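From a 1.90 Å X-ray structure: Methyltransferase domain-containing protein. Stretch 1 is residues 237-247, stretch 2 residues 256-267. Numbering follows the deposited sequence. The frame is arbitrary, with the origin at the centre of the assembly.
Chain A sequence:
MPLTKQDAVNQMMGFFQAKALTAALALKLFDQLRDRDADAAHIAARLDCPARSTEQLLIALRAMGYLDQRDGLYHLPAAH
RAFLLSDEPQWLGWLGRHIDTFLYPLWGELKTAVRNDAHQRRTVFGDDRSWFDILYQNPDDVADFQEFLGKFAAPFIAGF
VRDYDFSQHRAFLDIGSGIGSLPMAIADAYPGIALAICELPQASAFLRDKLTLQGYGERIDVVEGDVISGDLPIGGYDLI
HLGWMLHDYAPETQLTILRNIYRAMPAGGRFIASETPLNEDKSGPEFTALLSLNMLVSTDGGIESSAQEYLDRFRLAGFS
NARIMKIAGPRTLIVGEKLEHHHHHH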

# COMPACT_ATOMS: atom_id res chain seq x y z
N TYR A 237 -36.77 0.77 -24.30
CA TYR A 237 -36.25 -0.19 -23.33
C TYR A 237 -36.88 0.07 -21.98
O TYR A 237 -36.62 1.11 -21.36
N ASP A 238 -37.70 -0.89 -21.51
CA ASP A 238 -38.41 -0.72 -20.25
C ASP A 238 -37.55 -1.03 -19.02
O ASP A 238 -38.01 -0.77 -17.90
N LEU A 239 -36.33 -1.53 -19.20
CA LEU A 239 -35.35 -1.65 -18.12
C LEU A 239 -34.01 -1.10 -18.61
O LEU A 239 -33.50 -1.53 -19.65
N ILE A 240 -33.46 -0.13 -17.86
CA ILE A 240 -32.19 0.50 -18.18
C ILE A 240 -31.27 0.36 -16.98
O ILE A 240 -31.68 0.60 -15.84
N HIS A 241 -30.01 0.02 -17.24
CA HIS A 241 -29.04 -0.22 -16.18
C HIS A 241 -27.78 0.57 -16.45
O HIS A 241 -27.31 0.64 -17.59
N LEU A 242 -27.22 1.14 -15.38
CA LEU A 242 -25.98 1.89 -15.43
C LEU A 242 -25.06 1.24 -14.41
O LEU A 242 -25.32 1.32 -13.20
N GLY A 243 -24.01 0.58 -14.89
CA GLY A 243 -23.17 -0.22 -14.01
C GLY A 243 -22.00 0.51 -13.38
O GLY A 243 -21.00 0.75 -14.05
N TRP A 244 -22.13 0.89 -12.11
CA TRP A 244 -21.02 1.36 -11.28
C TRP A 244 -20.31 2.58 -11.88
O TRP A 244 -19.08 2.65 -11.90
N MET A 245 -21.09 3.55 -12.36
CA MET A 245 -20.56 4.75 -12.99
C MET A 245 -20.78 6.02 -12.18
O MET A 245 -20.01 6.97 -12.32
N LEU A 246 -21.82 6.07 -11.34
CA LEU A 246 -22.17 7.33 -10.70
C LEU A 246 -21.02 7.82 -9.82
O LEU A 246 -20.69 9.02 -9.84
N HIS A 247 -20.40 6.92 -9.07
CA HIS A 247 -19.34 7.33 -8.15
C HIS A 247 -18.10 7.84 -8.86
O HIS A 247 -17.18 8.30 -8.18
N THR A 256 -26.98 15.27 -13.37
CA THR A 256 -27.15 15.51 -14.80
C THR A 256 -27.32 14.19 -15.56
O THR A 256 -28.22 14.05 -16.39
N ILE A 257 -26.45 13.22 -15.27
CA ILE A 257 -26.56 11.89 -15.87
C ILE A 257 -27.94 11.30 -15.61
O ILE A 257 -28.60 10.77 -16.51
N LEU A 258 -28.39 11.36 -14.35
CA LEU A 258 -29.64 10.72 -13.97
C LEU A 258 -30.83 11.43 -14.60
O LEU A 258 -31.79 10.78 -15.04
N ARG A 259 -30.79 12.76 -14.64
CA ARG A 259 -31.83 13.51 -15.34
C ARG A 259 -31.79 13.22 -16.83
O ARG A 259 -32.84 13.11 -17.48
N ASN A 260 -30.59 13.06 -17.40
CA ASN A 260 -30.48 12.75 -18.82
C ASN A 260 -31.12 11.40 -19.14
O ASN A 260 -31.84 11.27 -20.14
N ILE A 261 -30.86 10.39 -18.31
CA ILE A 261 -31.48 9.08 -18.51
C ILE A 261 -32.98 9.15 -18.27
O ILE A 261 -33.77 8.58 -19.03
N TYR A 262 -33.41 9.84 -17.21
CA TYR A 262 -34.83 9.96 -16.92
C TYR A 262 -35.58 10.55 -18.11
O TYR A 262 -36.65 10.05 -18.49
N ARG A 263 -35.03 11.61 -18.70
CA ARG A 263 -35.71 12.28 -19.81
C ARG A 263 -35.86 11.35 -21.00
O ARG A 263 -36.89 11.35 -21.68
N ALA A 264 -34.86 10.50 -21.23
CA ALA A 264 -34.84 9.63 -22.40
C ALA A 264 -35.61 8.33 -22.21
O ALA A 264 -35.95 7.68 -23.20
N MET A 265 -35.92 7.95 -20.97
CA MET A 265 -36.56 6.68 -20.69
C MET A 265 -37.99 6.66 -21.21
O MET A 265 -38.63 7.70 -21.31
N PRO A 266 -38.53 5.48 -21.51
CA PRO A 266 -39.96 5.39 -21.82
C PRO A 266 -40.79 5.66 -20.57
O PRO A 266 -40.33 5.47 -19.44
N ALA A 267 -42.02 6.12 -20.79
CA ALA A 267 -42.93 6.30 -19.68
C ALA A 267 -43.19 4.95 -19.01
O ALA A 267 -43.30 3.92 -19.69

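The strand 239-243 and the helix 256-264 run nearly antiparallel, at 163° between their N-to-C directions, with axes 10.9 Å apart at closest approach. That gap is filled by aliphatic side chains, and the two stretches together bury 384 Å².

The apolar contacts follow from strand alternation. I240 and L242 point their CA-to-CB bonds toward the helix, whereas L239 and H241 point away and cover none of it. On the helix, I257 and I261, one turn apart, point toward the strand, both with chi1 m and chi2 t. L242 (t, p) reaches both: its CD2 lies 4.0 Å from I257 CG2 and 4.2 Å from I261 CD1. I240 (m, m) packs its CG2 4.4 Å from I261 CG2, and its CG1 lies 4.3 Å from CG of M265, whose rotamer is m, t, p. L246 (m, t), past the end of the strand, and L258 (m, t), on the helix, leave their backbones sideways, but their ends come nearer the opposing stretch; L246 CD2 is 4.2 Å from L258 CD2 and 4.4 Å from I257 CG2. All these separations are van der Waals in character.

Where the helix ends, M265 is the first residue to leave helical phi/psi. P266, ring pucker C-gamma endo, then points toward stretch 1, placing its CG 3.2 Å from Y237 O and 4.2 Å from D238 CA. The ring therefore meets backbone atoms here.

No hydrogen bond crosses between the stretches. Two side-chain hydrogen bonds form within the stretches: R263 NH2 donates to N260 OD1 at 3.2 Å (141° at the hydrogen), while H247 NE2 donates weakly to W244 O at 3.2 Å, with an angle of only 123°. Both carboxylate oxygens of D238 and both ring nitrogens of H241 find hydrogen-bonding partners elsewhere in the structure.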

# COMPACT_ATOMS: atom_id res chain seq x y z
CB TYR A 237 -34.72 -0.14 -23.27
CG TYR A 237 -34.13 -0.58 -24.58
CD1 TYR A 237 -33.90 -1.92 -24.84
CD2 TYR A 237 -33.87 0.34 -25.59
CE1 TYR A 237 -33.40 -2.34 -26.05
CE2 TYR A 237 -33.37 -0.08 -26.82
CZ TYR A 237 -33.14 -1.42 -27.04
OH TYR A 237 -32.63 -1.84 -28.25
CB ASP A 238 -39.69 -1.59 -20.25
CG ASP A 238 -39.40 -3.05 -20.53
OD1 ASP A 238 -38.93 -3.37 -21.63
OD2 ASP A 238 -39.66 -3.89 -19.65
CB LEU A 239 -35.18 -3.11 -17.64
CG LEU A 239 -34.16 -3.31 -16.49
CD1 LEU A 239 -34.53 -2.51 -15.24
CD2 LEU A 239 -34.02 -4.79 -16.14
CB ILE A 240 -32.35 1.99 -18.55
CG1 ILE A 240 -33.36 2.16 -19.69
CG2 ILE A 240 -31.01 2.59 -18.96
CD1 ILE A 240 -32.81 1.82 -21.02
CB HIS A 241 -28.67 -1.72 -16.04
CG HIS A 241 -27.55 -1.96 -15.07
ND1 HIS A 241 -26.30 -2.39 -15.47
CD2 HIS A 241 -27.48 -1.78 -13.73
CE1 HIS A 241 -25.52 -2.50 -14.41
NE2 HIS A 241 -26.21 -2.13 -13.34
CB LEU A 242 -26.21 3.37 -15.15
CG LEU A 242 -24.98 4.29 -15.16
CD1 LEU A 242 -24.39 4.36 -16.56
CD2 LEU A 242 -25.34 5.68 -14.67
CB TRP A 244 -20.03 0.22 -11.02
CG TRP A 244 -19.33 0.33 -9.71
CD1 TRP A 244 -19.64 1.15 -8.67
CD2 TRP A 244 -18.16 -0.39 -9.31
NE1 TRP A 244 -18.76 0.97 -7.64
CE2 TRP A 244 -17.84 0.03 -8.01
CE3 TRP A 244 -17.37 -1.37 -9.93
CZ2 TRP A 244 -16.73 -0.48 -7.31
CZ3 TRP A 244 -16.28 -1.89 -9.23
CH2 TRP A 244 -15.98 -1.45 -7.93
CB MET A 245 -21.17 4.94 -14.39
CG MET A 245 -20.66 6.20 -15.15
SD MET A 245 -21.35 6.46 -16.80
CE MET A 245 -20.91 4.89 -17.54
CB LEU A 246 -23.44 7.15 -9.87
CG LEU A 246 -24.70 6.78 -10.66
CD1 LEU A 246 -25.89 6.50 -9.74
CD2 LEU A 246 -25.05 7.88 -11.66
CB HIS A 247 -18.97 6.16 -7.23
CG HIS A 247 -18.23 5.06 -7.92
ND1 HIS A 247 -17.23 4.34 -7.31
CD2 HIS A 247 -18.37 4.54 -9.16
CE1 HIS A 247 -16.76 3.43 -8.15
NE2 HIS A 247 -17.43 3.53 -9.28
CB THR A 256 -25.94 16.28 -15.34
OG1 THR A 256 -25.91 17.59 -14.77
CG2 THR A 256 -26.02 16.37 -16.85
CB ILE A 257 -25.45 10.97 -15.33
CG1 ILE A 257 -24.08 11.38 -15.88
CG2 ILE A 257 -25.77 9.54 -15.64
CD1 ILE A 257 -22.92 10.99 -14.98
CB LEU A 258 -29.79 10.70 -12.46
CG LEU A 258 -28.90 9.78 -11.61
CD1 LEU A 258 -29.06 10.16 -10.15
CD2 LEU A 258 -29.27 8.31 -11.83
CB ARG A 259 -31.65 15.01 -15.07
CG ARG A 259 -32.09 15.45 -13.67
CD ARG A 259 -32.40 16.95 -13.61
NE ARG A 259 -31.19 17.75 -13.70
CZ ARG A 259 -30.62 18.36 -12.66
NH1 ARG A 259 -31.18 18.26 -11.46
NH2 ARG A 259 -29.51 19.08 -12.83
CB ASN A 260 -29.02 12.76 -19.26
CG ASN A 260 -28.48 14.16 -19.49
OD1 ASN A 260 -29.24 15.13 -19.52
ND2 ASN A 260 -27.17 14.28 -19.66
CB ILE A 261 -30.82 8.03 -17.60
CG1 ILE A 261 -29.36 7.81 -18.02
CG2 ILE A 261 -31.63 6.74 -17.65
CD1 ILE A 261 -28.58 6.89 -17.11
CB TYR A 262 -35.05 10.82 -15.68
CG TYR A 262 -36.50 10.99 -15.33
CD1 TYR A 262 -37.15 10.05 -14.55
CD2 TYR A 262 -37.23 12.09 -15.79
CE1 TYR A 262 -38.49 10.19 -14.22
CE2 TYR A 262 -38.58 12.24 -15.47
CZ TYR A 262 -39.20 11.28 -14.68
OH TYR A 262 -40.53 11.40 -14.35
CB ARG A 263 -34.94 13.54 -20.20
CG ARG A 263 -35.63 14.38 -21.26
CD ARG A 263 -34.97 15.74 -21.44
NE ARG A 263 -33.61 15.64 -21.95
CZ ARG A 263 -32.51 15.90 -21.24
NH1 ARG A 263 -32.62 16.28 -19.97
NH2 ARG A 263 -31.32 15.78 -21.80
CB ALA A 264 -33.39 9.33 -22.79
CB MET A 265 -36.60 6.41 -19.19
CG MET A 265 -35.33 5.82 -18.62
SD MET A 265 -35.36 5.97 -16.83
CE MET A 265 -36.77 4.93 -16.44
CB PRO A 266 -40.14 3.95 -22.30
CG PRO A 266 -39.07 3.18 -21.56
CD PRO A 266 -37.89 4.15 -21.48
CB ALA A 267 -44.25 6.91 -20.16